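Local coordinates for protein UDP-galactopyranose mutase (Deinococcus radiodurans, PDB 3HDQ) that binds FAD and UDP-galactopyranose, and probably interconverts the pyranose and furanose forms of UDP-galactose, at residues Y32-A37 with V43-L48; A37-S42 with G66-C71. All coordinates share one frame; numbering follows the deposited sequence.

Contact 1: residues Y32-A37 with V43-L48; sequences YLIVGA and VLAERL. With FAD (flavin-adenine dinucleotide), chain L.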
ATOM      1  N   TYR A  32       5.607 -21.276 -12.136  1.00 32.87           N
ATOM      2  CA  TYR A  32       6.208 -20.078 -12.725  1.00 32.62           C
ATOM      3  C   TYR A  32       6.773 -19.136 -11.682  1.00 32.89           C
ATOM      4  O   TYR A  32       6.095 -18.783 -10.709  1.00 34.61           O
ATOM      5  CB  TYR A  32       5.183 -19.295 -13.540  1.00 29.22           C
ATOM      6  CG  TYR A  32       4.680 -19.987 -14.767  1.00 27.00           C
ATOM      7  CD1 TYR A  32       5.263 -19.753 -16.001  1.00 32.05           C
ATOM      8  CD2 TYR A  32       3.600 -20.849 -14.703  1.00 26.61           C
ATOM      9  CE1 TYR A  32       4.795 -20.374 -17.139  1.00 31.16           C
ATOM     10  CE2 TYR A  32       3.121 -21.473 -15.833  1.00 24.56           C
ATOM     11  CZ  TYR A  32       3.726 -21.239 -17.050  1.00 29.72           C
ATOM     12  OH  TYR A  32       3.257 -21.864 -18.190  1.00 36.18           O
ATOM     13  N   LEU A  33       8.018 -18.731 -11.893  1.00 29.26           N
ATOM     14  CA  LEU A  33       8.585 -17.599 -11.183  1.00 28.53           C
ATOM     15  C   LEU A  33       8.427 -16.417 -12.136  1.00 33.67           C
ATOM     16  O   LEU A  33       8.895 -16.468 -13.278  1.00 29.46           O
ATOM     17  CB  LEU A  33      10.061 -17.845 -10.877  1.00 26.81           C
ATOM     18  CG  LEU A  33      10.953 -16.674 -10.471  1.00 27.69           C
ATOM     19  CD1 LEU A  33      10.415 -16.014  -9.231  1.00 28.91           C
ATOM     20  CD2 LEU A  33      12.382 -17.166 -10.231  1.00 28.81           C
ATOM     21  N   ILE A  34       7.733 -15.378 -11.689  1.00 29.41           N
ATOM     22  CA  ILE A  34       7.530 -14.196 -12.516  1.00 26.16           C
ATOM     23  C   ILE A  34       8.319 -13.010 -11.963  1.00 25.32           C
ATOM     24  O   ILE A  34       8.126 -12.594 -10.824  1.00 27.36           O
ATOM     25  CB  ILE A  34       6.047 -13.848 -12.622  1.00 27.38           C
ATOM     26  CG1 ILE A  34       5.275 -15.028 -13.208  1.00 32.53           C
ATOM     27  CG2 ILE A  34       5.844 -12.636 -13.488  1.00 27.60           C
ATOM     28  CD1 ILE A  34       3.814 -14.698 -13.501  1.00 26.75           C
ATOM     29  N   VAL A  35       9.234 -12.492 -12.774  1.00 24.47           N
ATOM     30  CA  VAL A  35      10.113 -11.402 -12.353  1.00 26.30           C
ATOM     31  C   VAL A  35       9.548 -10.057 -12.796  1.00 28.45           C
ATOM     32  O   VAL A  35       9.486  -9.760 -13.996  1.00 25.20           O
ATOM     33  CB  VAL A  35      11.542 -11.578 -12.909  1.00 29.17           C
ATOM     34  CG1 VAL A  35      12.515 -10.646 -12.186  1.00 26.42           C
ATOM     35  CG2 VAL A  35      11.995 -13.039 -12.780  1.00 26.08           C
ATOM     36  N   GLY A  36       9.127  -9.259 -11.817  1.00 28.16           N
ATOM     37  CA  GLY A  36       8.503  -7.965 -12.062  1.00 26.07           C
ATOM     38  C   GLY A  36       6.995  -7.999 -11.872  1.00 24.62           C
ATOM     39  O   GLY A  36       6.326  -8.872 -12.422  1.00 29.01           O
ATOM     40  N   ALA A  37       6.461  -7.054 -11.102  1.00 22.63           N
ATOM     41  CA  ALA A  37       5.024  -6.993 -10.830  1.00 23.87           C
ATOM     42  C   ALA A  37       4.339  -5.775 -11.476  1.00 25.52           C
ATOM     43  O   ALA A  37       3.363  -5.237 -10.942  1.00 23.33           O
ATOM     44  CB  ALA A  37       4.769  -7.014  -9.336  1.00 20.34           C
ATOM     45  N   VAL A  43      -0.347  -9.372 -15.155  1.00 24.03           N
ATOM     46  CA  VAL A  43      -1.360  -9.923 -16.044  1.00 22.55           C
ATOM     47  C   VAL A  43      -1.091 -11.408 -16.240  1.00 22.82           C
ATOM     48  O   VAL A  43      -2.009 -12.219 -16.202  1.00 20.71           O
ATOM     49  CB  VAL A  43      -1.384  -9.217 -17.410  1.00 23.08           C
ATOM     50  CG1 VAL A  43      -2.246 -10.013 -18.402  1.00 25.56           C
ATOM     51  CG2 VAL A  43      -1.919  -7.806 -17.271  1.00 22.07           C
ATOM     52  N   LEU A  44       0.173 -11.769 -16.439  1.00 19.66           N
ATOM     53  CA  LEU A  44       0.523 -13.183 -16.582  1.00 25.50           C
ATOM     54  C   LEU A  44       0.362 -13.956 -15.259  1.00 26.09           C
ATOM     55  O   LEU A  44      -0.041 -15.121 -15.249  1.00 22.81           O
ATOM     56  CB  LEU A  44       1.919 -13.344 -17.183  1.00 22.60           C
ATOM     57  CG  LEU A  44       1.928 -13.223 -18.713  1.00 27.52           C
ATOM     58  CD1 LEU A  44       3.276 -12.756 -19.247  1.00 24.20           C
ATOM     59  CD2 LEU A  44       1.514 -14.563 -19.354  1.00 29.00           C
ATOM     60  N   ALA A  45       0.634 -13.296 -14.142  1.00 20.12           N
ATOM     61  CA  ALA A  45       0.403 -13.934 -12.851  1.00 27.83           C
ATOM     62  C   ALA A  45      -1.084 -14.228 -12.673  1.00 25.19           C
ATOM     63  O   ALA A  45      -1.464 -15.302 -12.211  1.00 28.76           O
ATOM     64  CB  ALA A  45       0.925 -13.072 -11.718  1.00 22.01           C
ATOM     65  N   GLU A  46      -1.928 -13.276 -13.052  1.00 24.07           N
ATOM     66  CA  GLU A  46      -3.374 -13.450 -12.895  1.00 27.55           C
ATOM     67  C   GLU A  46      -3.924 -14.555 -13.801  1.00 27.10           C
ATOM     68  O   GLU A  46      -4.683 -15.416 -13.349  1.00 23.88           O
ATOM     69  CB  GLU A  46      -4.115 -12.126 -13.144  1.00 24.96           C
ATOM     70  CG  GLU A  46      -5.619 -12.189 -12.879  1.00 23.92           C
ATOM     71  CD  GLU A  46      -6.410 -12.700 -14.074  1.00 29.07           C
ATOM     72  OE1 GLU A  46      -6.050 -12.368 -15.226  1.00 27.02           O
ATOM     73  OE2 GLU A  46      -7.396 -13.432 -13.865  1.00 28.55           O
ATOM     74  N   ARG A  47      -3.548 -14.512 -15.081  1.00 25.61           N
ATOM     75  CA  ARG A  47      -3.986 -15.512 -16.050  1.00 27.90           C
ATOM     76  C   ARG A  47      -3.519 -16.917 -15.671  1.00 27.32           C
ATOM     77  O   ARG A  47      -4.317 -17.838 -15.628  1.00 26.24           O
ATOM     78  CB  ARG A  47      -3.499 -15.162 -17.457  1.00 24.17           C
ATOM     79  CG  ARG A  47      -4.134 -13.901 -18.044  1.00 28.96           C
ATOM     80  CD  ARG A  47      -5.592 -14.138 -18.461  1.00 26.79           C
ATOM     81  NE  ARG A  47      -6.472 -14.228 -17.302  1.00 26.61           N
ATOM     82  CZ  ARG A  47      -7.603 -14.923 -17.270  1.00 27.38           C
ATOM     83  NH1 ARG A  47      -8.339 -14.950 -16.164  1.00 22.38           N
ATOM     84  NH2 ARG A  47      -7.989 -15.600 -18.342  1.00 29.80           N
ATOM     85  N   LEU A  48      -2.227 -17.076 -15.402  1.00 30.38           N
ATOM     86  CA  LEU A  48      -1.696 -18.389 -15.053  1.00 30.16           C
ATOM     87  C   LEU A  48      -2.365 -18.908 -13.764  1.00 31.88           C
ATOM     88  O   LEU A  48      -2.706 -20.089 -13.656  1.00 28.20           O
ATOM     89  CB  LEU A  48      -0.170 -18.349 -14.900  1.00 27.68           C
ATOM     90  CG  LEU A  48       0.847 -18.554 -16.045  1.00 31.87           C
ATOM     91  CD1 LEU A  48       0.353 -19.482 -17.156  1.00 27.02           C
ATOM     92  CD2 LEU A  48       1.403 -17.253 -16.615  1.00 32.34           C
TER
HETATM   93  PA  FAD L 450       7.515  -2.189 -15.555  1.00 29.25           P
HETATM   94  O1A FAD L 450       6.529  -1.354 -14.982  1.00 29.34           O
HETATM   95  O2A FAD L 450       8.702  -1.458 -15.724  1.00 34.04           O
HETATM   96  O5B FAD L 450       7.734  -3.350 -14.557  1.00 32.32           O
HETATM   97  C5B FAD L 450       8.778  -4.248 -14.609  1.00 23.01           C
HETATM   98  C4B FAD L 450       9.126  -4.598 -13.200  1.00 28.61           C
HETATM   99  O4B FAD L 450      10.163  -5.511 -13.180  1.00 28.89           O
HETATM  100  C3B FAD L 450       9.639  -3.367 -12.493  1.00 29.11           C
HETATM  101  O3B FAD L 450       8.831  -2.975 -11.435  1.00 28.51           O
HETATM  102  C2B FAD L 450      10.987  -3.765 -11.991  1.00 31.51           C
HETATM  103  O2B FAD L 450      11.150  -3.313 -10.702  1.00 32.88           O
HETATM  104  C1B FAD L 450      10.954  -5.262 -12.080  1.00 27.65           C
HETATM  105  N9A FAD L 450      12.297  -5.823 -12.174  1.00 33.02           N
HETATM  106  C8A FAD L 450      13.262  -5.548 -13.060  1.00 35.17           C
HETATM  107  N7A FAD L 450      14.328  -6.259 -12.794  1.00 33.20           N
HETATM  108  C5A FAD L 450      14.075  -7.005 -11.731  1.00 36.02           C
HETATM  109  C6A FAD L 450      14.811  -7.923 -11.015  1.00 32.29           C
HETATM  110  N6A FAD L 450      15.956  -8.329 -11.444  1.00 35.26           N
HETATM  111  N1A FAD L 450      14.275  -8.542  -9.943  1.00 36.68           N
HETATM  112  C2A FAD L 450      13.016  -8.250  -9.558  1.00 31.95           C
HETATM  113  N3A FAD L 450      12.295  -7.351 -10.260  1.00 28.63           N
HETATM  114  C4A FAD L 450      12.808  -6.728 -11.318  1.00 33.59           C
HETATM  115  N1  FAD L 450       1.721   4.332 -20.442  1.00 28.21           N
HETATM  116  C2  FAD L 450       0.480   4.682 -20.797  1.00 27.59           C
HETATM  117  O2  FAD L 450      -0.254   3.909 -21.335  1.00 26.62           O
HETATM  118  N3  FAD L 450       0.072   5.925 -20.527  1.00 31.22           N
HETATM  119  C4  FAD L 450       0.896   6.803 -19.906  1.00 32.08           C
HETATM  120  O4  FAD L 450       0.548   7.908 -19.660  1.00 28.01           O
HETATM  121  C4X FAD L 450       2.146   6.431 -19.571  1.00 28.82           C
HETATM  122  N5  FAD L 450       2.962   7.319 -18.969  1.00 30.04           N
HETATM  123  C5X FAD L 450       4.212   6.946 -18.630  1.00 32.63           C
HETATM  124  C6  FAD L 450       5.032   7.854 -18.005  1.00 29.98           C
HETATM  125  C7  FAD L 450       6.300   7.487 -17.654  1.00 30.78           C
HETATM  126  C7M FAD L 450       7.194   8.451 -16.990  1.00 25.16           C
HETATM  127  C8  FAD L 450       6.745   6.222 -17.909  1.00 29.00           C
HETATM  128  C8M FAD L 450       8.132   5.879 -17.517  1.00 28.45           C
HETATM  129  C9  FAD L 450       5.917   5.310 -18.530  1.00 29.23           C
HETATM  130  C9A FAD L 450       4.645   5.666 -18.902  1.00 28.48           C
HETATM  131  N10 FAD L 450       3.807   4.775 -19.509  1.00 30.45           N
HETATM  132  C10 FAD L 450       2.563   5.178 -19.843  1.00 27.35           C
HETATM  133  C1' FAD L 450       4.267   3.427 -19.926  1.00 31.02           C
HETATM  134  C2' FAD L 450       4.084   2.371 -18.860  1.00 31.73           C
HETATM  135  O2' FAD L 450       4.871   2.762 -17.793  1.00 37.30           O
HETATM  136  C3' FAD L 450       4.539   0.984 -19.302  1.00 40.22           C
HETATM  137  O3' FAD L 450       3.824   0.446 -20.324  1.00 51.24           O
HETATM  138  C4' FAD L 450       4.210  -0.026 -18.265  1.00 35.77           C
HETATM  139  O4' FAD L 450       4.242   0.679 -17.062  1.00 27.59           O
HETATM  140  C5' FAD L 450       5.226  -1.126 -18.352  1.00 36.74           C
HETATM  141  O5' FAD L 450       4.849  -2.326 -17.785  1.00 32.02           O
HETATM  142  P   FAD L 450       5.923  -3.427 -17.592  1.00 27.55           P
HETATM  143  O1P FAD L 450       5.392  -4.456 -16.787  1.00 26.34           O
HETATM  144  O2P FAD L 450       6.222  -3.940 -18.875  1.00 27.04           O
HETATM  145  O3P FAD L 450       7.192  -2.767 -16.970  1.00 28.59           O

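Contact 2: residues A37-S42 with G66-C71; sequences AGFAGS and GNAYDC. With FAD (flavin-adenine dinucleotide), chain L.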
ATOM      1  N   ALA A  37       6.461  -7.054 -11.102  1.00 22.63           N
ATOM      2  CA  ALA A  37       5.024  -6.993 -10.830  1.00 23.87           C
ATOM      3  C   ALA A  37       4.339  -5.775 -11.476  1.00 25.52           C
ATOM      4  O   ALA A  37       3.363  -5.237 -10.942  1.00 23.33           O
ATOM      5  CB  ALA A  37       4.769  -7.014  -9.336  1.00 20.34           C
ATOM      6  N   GLY A  38       4.866  -5.333 -12.611  1.00 21.78           N
ATOM      7  CA  GLY A  38       4.205  -4.310 -13.401  1.00 20.95           C
ATOM      8  C   GLY A  38       3.065  -4.930 -14.183  1.00 23.45           C
ATOM      9  O   GLY A  38       2.614  -6.030 -13.856  1.00 27.07           O
ATOM     10  N   PHE A  39       2.592  -4.248 -15.217  1.00 18.63           N
ATOM     11  CA  PHE A  39       1.529  -4.820 -16.020  1.00 24.87           C
ATOM     12  C   PHE A  39       1.920  -6.169 -16.602  1.00 22.92           C
ATOM     13  O   PHE A  39       1.115  -7.092 -16.607  1.00 25.71           O
ATOM     14  CB  PHE A  39       1.096  -3.864 -17.132  1.00 27.11           C
ATOM     15  CG  PHE A  39       0.084  -2.866 -16.688  1.00 26.32           C
ATOM     16  CD1 PHE A  39       0.471  -1.591 -16.322  1.00 21.92           C
ATOM     17  CD2 PHE A  39      -1.258  -3.217 -16.604  1.00 24.92           C
ATOM     18  CE1 PHE A  39      -0.460  -0.668 -15.895  1.00 23.38           C
ATOM     19  CE2 PHE A  39      -2.197  -2.301 -16.174  1.00 25.13           C
ATOM     20  CZ  PHE A  39      -1.796  -1.022 -15.815  1.00 24.20           C
ATOM     21  N   ALA A  40       3.154  -6.284 -17.084  1.00 23.22           N
ATOM     22  CA  ALA A  40       3.589  -7.515 -17.746  1.00 24.53           C
ATOM     23  C   ALA A  40       3.501  -8.716 -16.815  1.00 23.51           C
ATOM     24  O   ALA A  40       2.845  -9.715 -17.126  1.00 24.12           O
ATOM     25  CB  ALA A  40       5.009  -7.362 -18.289  1.00 24.07           C
ATOM     26  N   GLY A  41       4.172  -8.627 -15.673  1.00 19.64           N
ATOM     27  CA  GLY A  41       4.162  -9.732 -14.732  1.00 22.06           C
ATOM     28  C   GLY A  41       2.795 -10.041 -14.135  1.00 20.66           C
ATOM     29  O   GLY A  41       2.410 -11.206 -14.010  1.00 23.19           O
ATOM     30  N   SER A  42       2.064  -8.996 -13.759  1.00 20.74           N
ATOM     31  CA  SER A  42       0.812  -9.154 -13.024  1.00 23.03           C
ATOM     32  C   SER A  42      -0.296  -9.746 -13.881  1.00 19.60           C
ATOM     33  O   SER A  42      -1.106 -10.512 -13.392  1.00 19.25           O
ATOM     34  CB  SER A  42       0.356  -7.815 -12.446  1.00 22.04           C
ATOM     35  OG  SER A  42       1.322  -7.314 -11.553  1.00 23.46           O
ATOM     36  N   GLY A  66       4.858  -2.068 -10.775  1.00 24.77           N
ATOM     37  CA  GLY A  66       5.891  -1.523 -11.642  1.00 25.46           C
ATOM     38  C   GLY A  66       5.870   0.005 -11.694  1.00 31.59           C
ATOM     39  O   GLY A  66       5.726   0.663 -10.661  1.00 24.78           O
ATOM     40  N   ASN A  67       6.018   0.563 -12.898  1.00 31.49           N
ATOM     41  CA  ASN A  67       6.014   2.017 -13.123  1.00 35.01           C
ATOM     42  C   ASN A  67       4.678   2.662 -12.810  1.00 31.27           C
ATOM     43  O   ASN A  67       4.606   3.874 -12.601  1.00 26.72           O
ATOM     44  CB  ASN A  67       6.333   2.353 -14.597  1.00 30.59           C
ATOM     45  CG  ASN A  67       7.805   2.323 -14.889  1.00 36.65           C
ATOM     46  OD1 ASN A  67       8.622   2.312 -13.968  1.00 47.49           O
ATOM     47  ND2 ASN A  67       8.163   2.299 -16.168  1.00 36.73           N
ATOM     48  N   ALA A  68       3.619   1.857 -12.852  1.00 27.27           N
ATOM     49  CA  ALA A  68       2.265   2.375 -12.801  1.00 24.40           C
ATOM     50  C   ALA A  68       1.752   2.425 -11.366  1.00 28.20           C
ATOM     51  O   ALA A  68       0.606   2.794 -11.116  1.00 27.32           O
ATOM     52  CB  ALA A  68       1.350   1.535 -13.661  1.00 24.51           C
ATOM     53  N   TYR A  69       2.607   2.051 -10.427  1.00 22.46           N
ATOM     54  CA  TYR A  69       2.245   2.097  -9.023  1.00 23.31           C
ATOM     55  C   TYR A  69       1.782   3.503  -8.653  1.00 25.51           C
ATOM     56  O   TYR A  69       2.381   4.489  -9.088  1.00 27.74           O
ATOM     57  CB  TYR A  69       3.467   1.723  -8.189  1.00 22.12           C
ATOM     58  CG  TYR A  69       3.309   1.899  -6.696  1.00 23.91           C
ATOM     59  CD1 TYR A  69       2.535   1.021  -5.956  1.00 23.92           C
ATOM     60  CD2 TYR A  69       3.967   2.915  -6.026  1.00 22.54           C
ATOM     61  CE1 TYR A  69       2.411   1.157  -4.584  1.00 25.21           C
ATOM     62  CE2 TYR A  69       3.848   3.064  -4.660  1.00 24.53           C
ATOM     63  CZ  TYR A  69       3.063   2.181  -3.947  1.00 21.83           C
ATOM     64  OH  TYR A  69       2.932   2.319  -2.593  1.00 29.57           O
ATOM     65  N   ASP A  70       0.722   3.602  -7.859  1.00 21.67           N
ATOM     66  CA  ASP A  70       0.356   4.888  -7.270  1.00 23.19           C
ATOM     67  C   ASP A  70       0.139   4.800  -5.754  1.00 24.61           C
ATOM     68  O   ASP A  70      -0.044   3.718  -5.197  1.00 23.63           O
ATOM     69  CB  ASP A  70      -0.854   5.519  -7.978  1.00 22.36           C
ATOM     70  CG  ASP A  70      -2.096   4.669  -7.902  1.00 21.81           C
ATOM     71  OD1 ASP A  70      -2.963   4.840  -8.778  1.00 22.98           O
ATOM     72  OD2 ASP A  70      -2.220   3.842  -6.976  1.00 24.02           O
ATOM     73  N   CYS A  71       0.179   5.942  -5.090  1.00 23.11           N
ATOM     74  CA  CYS A  71       0.060   5.968  -3.642  1.00 25.71           C
ATOM     75  C   CYS A  71      -0.312   7.362  -3.153  1.00 25.66           C
ATOM     76  O   CYS A  71      -0.200   8.355  -3.881  1.00 25.82           O
ATOM     77  CB  CYS A  71       1.384   5.549  -3.009  1.00 23.65           C
ATOM     78  SG  CYS A  71       2.700   6.718  -3.355  1.00 29.71           S
TER
HETATM   79  PA  FAD L 450       7.515  -2.189 -15.555  1.00 29.25           P
HETATM   80  O1A FAD L 450       6.529  -1.354 -14.982  1.00 29.34           O
HETATM   81  O2A FAD L 450       8.702  -1.458 -15.724  1.00 34.04           O
HETATM   82  O5B FAD L 450       7.734  -3.350 -14.557  1.00 32.32           O
HETATM   83  C5B FAD L 450       8.778  -4.248 -14.609  1.00 23.01           C
HETATM   84  C4B FAD L 450       9.126  -4.598 -13.200  1.00 28.61           C
HETATM   85  O4B FAD L 450      10.163  -5.511 -13.180  1.00 28.89           O
HETATM   86  C3B FAD L 450       9.639  -3.367 -12.493  1.00 29.11           C
HETATM   87  O3B FAD L 450       8.831  -2.975 -11.435  1.00 28.51           O
HETATM   88  C2B FAD L 450      10.987  -3.765 -11.991  1.00 31.51           C
HETATM   89  O2B FAD L 450      11.150  -3.313 -10.702  1.00 32.88           O
HETATM   90  C1B FAD L 450      10.954  -5.262 -12.080  1.00 27.65           C
HETATM   91  N9A FAD L 450      12.297  -5.823 -12.174  1.00 33.02           N
HETATM   92  C8A FAD L 450      13.262  -5.548 -13.060  1.00 35.17           C
HETATM   93  N7A FAD L 450      14.328  -6.259 -12.794  1.00 33.20           N
HETATM   94  C5A FAD L 450      14.075  -7.005 -11.731  1.00 36.02           C
HETATM   95  C6A FAD L 450      14.811  -7.923 -11.015  1.00 32.29           C
HETATM   96  N6A FAD L 450      15.956  -8.329 -11.444  1.00 35.26           N
HETATM   97  N1A FAD L 450      14.275  -8.542  -9.943  1.00 36.68           N
HETATM   98  C2A FAD L 450      13.016  -8.250  -9.558  1.00 31.95           C
HETATM   99  N3A FAD L 450      12.295  -7.351 -10.260  1.00 28.63           N
HETATM  100  C4A FAD L 450      12.808  -6.728 -11.318  1.00 33.59           C
HETATM  101  N1  FAD L 450       1.721   4.332 -20.442  1.00 28.21           N
HETATM  102  C2  FAD L 450       0.480   4.682 -20.797  1.00 27.59           C
HETATM  103  O2  FAD L 450      -0.254   3.909 -21.335  1.00 26.62           O
HETATM  104  N3  FAD L 450       0.072   5.925 -20.527  1.00 31.22           N
HETATM  105  C4  FAD L 450       0.896   6.803 -19.906  1.00 32.08           C
HETATM  106  O4  FAD L 450       0.548   7.908 -19.660  1.00 28.01           O
HETATM  107  C4X FAD L 450       2.146   6.431 -19.571  1.00 28.82           C
HETATM  108  N5  FAD L 450       2.962   7.319 -18.969  1.00 30.04           N
HETATM  109  C5X FAD L 450       4.212   6.946 -18.630  1.00 32.63           C
HETATM  110  C6  FAD L 450       5.032   7.854 -18.005  1.00 29.98           C
HETATM  111  C7  FAD L 450       6.300   7.487 -17.654  1.00 30.78           C
HETATM  112  C7M FAD L 450       7.194   8.451 -16.990  1.00 25.16           C
HETATM  113  C8  FAD L 450       6.745   6.222 -17.909  1.00 29.00           C
HETATM  114  C8M FAD L 450       8.132   5.879 -17.517  1.00 28.45           C
HETATM  115  C9  FAD L 450       5.917   5.310 -18.530  1.00 29.23           C
HETATM  116  C9A FAD L 450       4.645   5.666 -18.902  1.00 28.48           C
HETATM  117  N10 FAD L 450       3.807   4.775 -19.509  1.00 30.45           N
HETATM  118  C10 FAD L 450       2.563   5.178 -19.843  1.00 27.35           C
HETATM  119  C1' FAD L 450       4.267   3.427 -19.926  1.00 31.02           C
HETATM  120  C2' FAD L 450       4.084   2.371 -18.860  1.00 31.73           C
HETATM  121  O2' FAD L 450       4.871   2.762 -17.793  1.00 37.30           O
HETATM  122  C3' FAD L 450       4.539   0.984 -19.302  1.00 40.22           C
HETATM  123  O3' FAD L 450       3.824   0.446 -20.324  1.00 51.24           O
HETATM  124  C4' FAD L 450       4.210  -0.026 -18.265  1.00 35.77           C
HETATM  125  O4' FAD L 450       4.242   0.679 -17.062  1.00 27.59           O
HETATM  126  C5' FAD L 450       5.226  -1.126 -18.352  1.00 36.74           C
HETATM  127  O5' FAD L 450       4.849  -2.326 -17.785  1.00 32.02           O
HETATM  128  P   FAD L 450       5.923  -3.427 -17.592  1.00 27.55           P
HETATM  129  O1P FAD L 450       5.392  -4.456 -16.787  1.00 26.34           O
HETATM  130  O2P FAD L 450       6.222  -3.940 -18.875  1.00 27.04           O
HETATM  131  O3P FAD L 450       7.192  -2.767 -16.970  1.00 28.59           O

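Contact 1: residues Y32-A37 with V43-L48
Leu48 sets its CG over one face of the Tyr32 ring, 3.9 Å from the ring centroid and 20° off the normal, a CH-pi contact offset toward the rim. Leu48 CD1 adds to it by meeting Tyr32 CE2 at 3.7 Å, the two side chains crossing at about a right angle. With an alanine in place of Tyr32 that ring face would be gone, and Leu48 would probably lose its CH-pi partner and turn more freely over the gap. Further along the strand, Ile34 points its longer branch at the helix: CG1 sits beside the backbone N (chi1 -58°), and the extended second torsion carries CD1 to 3.5 Å from Ala45 N. The small Ala45 lets this methyl reach the helix backbone, with Ala45 CB only 3.8 Å from Ile34 CD1. Outside this apolar seam, Val55 and Ile57 of strand 55-58 also touch Ile34, while Ile256 and Phe384 lie against Leu48. Just past the strand's end, Gly36 CA comes within 3.2 Å of FAD O4B. Nearly antiparallel, at 159° between the N-to-C directions of 32-35 and 43-48, strand and helix illustrate the first beta-alpha arm of a Rossmann-type beta-alpha-beta unit that binds a dinucleotide.

Contact 2: residues A37-S42 with G66-C71
Gly38 and Gly66 bring their backbones together with CA atoms only 3.7 Å apart, the first as N-cap of helix 39-50 and the second in a turn with positive phi. This is the glycine-rich turn of a Rossmann-type dinucleotide fold, consistent with a GxGxxG pattern, meeting a loop that follows strand 55-58. Neither glycine has room for more. A CB on Gly66 would run into Gly38 CA and FAD O1A, and one on Gly38 would strike FAD O5B, so the close approach and the cofactor's position both depend on bare backbone. No hydrogen bond joins the two segments directly; what they share is the pyrophosphate.

The side chains meet at a single apolar point. Phe39 CG lies beside its own backbone N (chi1 -85°), which swings the ring round until CE1 touches Ala68 CB at 3.6 Å. The FAD ribityl oxygen O4' lies at the edge of this ring, near its plane. Outside the two segments, Phe226 packs edge-to-face with Phe39, and Met373 and Val376 of helix 373-388 also touch the ring.

Each segment then gives one nearly straight N-H hydrogen bond from a backbone amide, each to a different phosphate of the FAD. Asn67 N donates to FAD O1A at 2.9 Å, with an angle of 170° at the hydrogen, while its CB leans on the ribityl chain, 3.5 Å from FAD O2'. On the other segment the phosphate carrying O1P sits at the helix N-terminus, where the amides of the first helix turn and the helix dipole would probably help to balance its negative charge. There Ala40 N donates to FAD O1P at 2.9 Å and 164°, and the methyl of the same residue rests against that oxygen, Ala40 CB to FAD O1P being 3.3 Å.

In the fold
Contact 1 and contact 2 show how one strand-turn-helix serves both packing and binding. They share Ala37, both use helix 39-50, and their centres lie about 11 Å apart. They touch where Ile34 CG2 packs 3.6 Å from Gly41 CA, a glycine that fits the GxGxxG pattern, its missing side chain probably allowing the helix to start close to the strand. Contact 1 seats the body of the helix on the parallel sheet, and contact 2 places its N-terminus beside the loop 66-71. The end of strand 30-35 meets the adenosine part of FAD, and contact 2 meets the pyrophosphate and ribityl chain. The bound UDP-galactose lies farther on, about 11 Å from the side chain of Ala68.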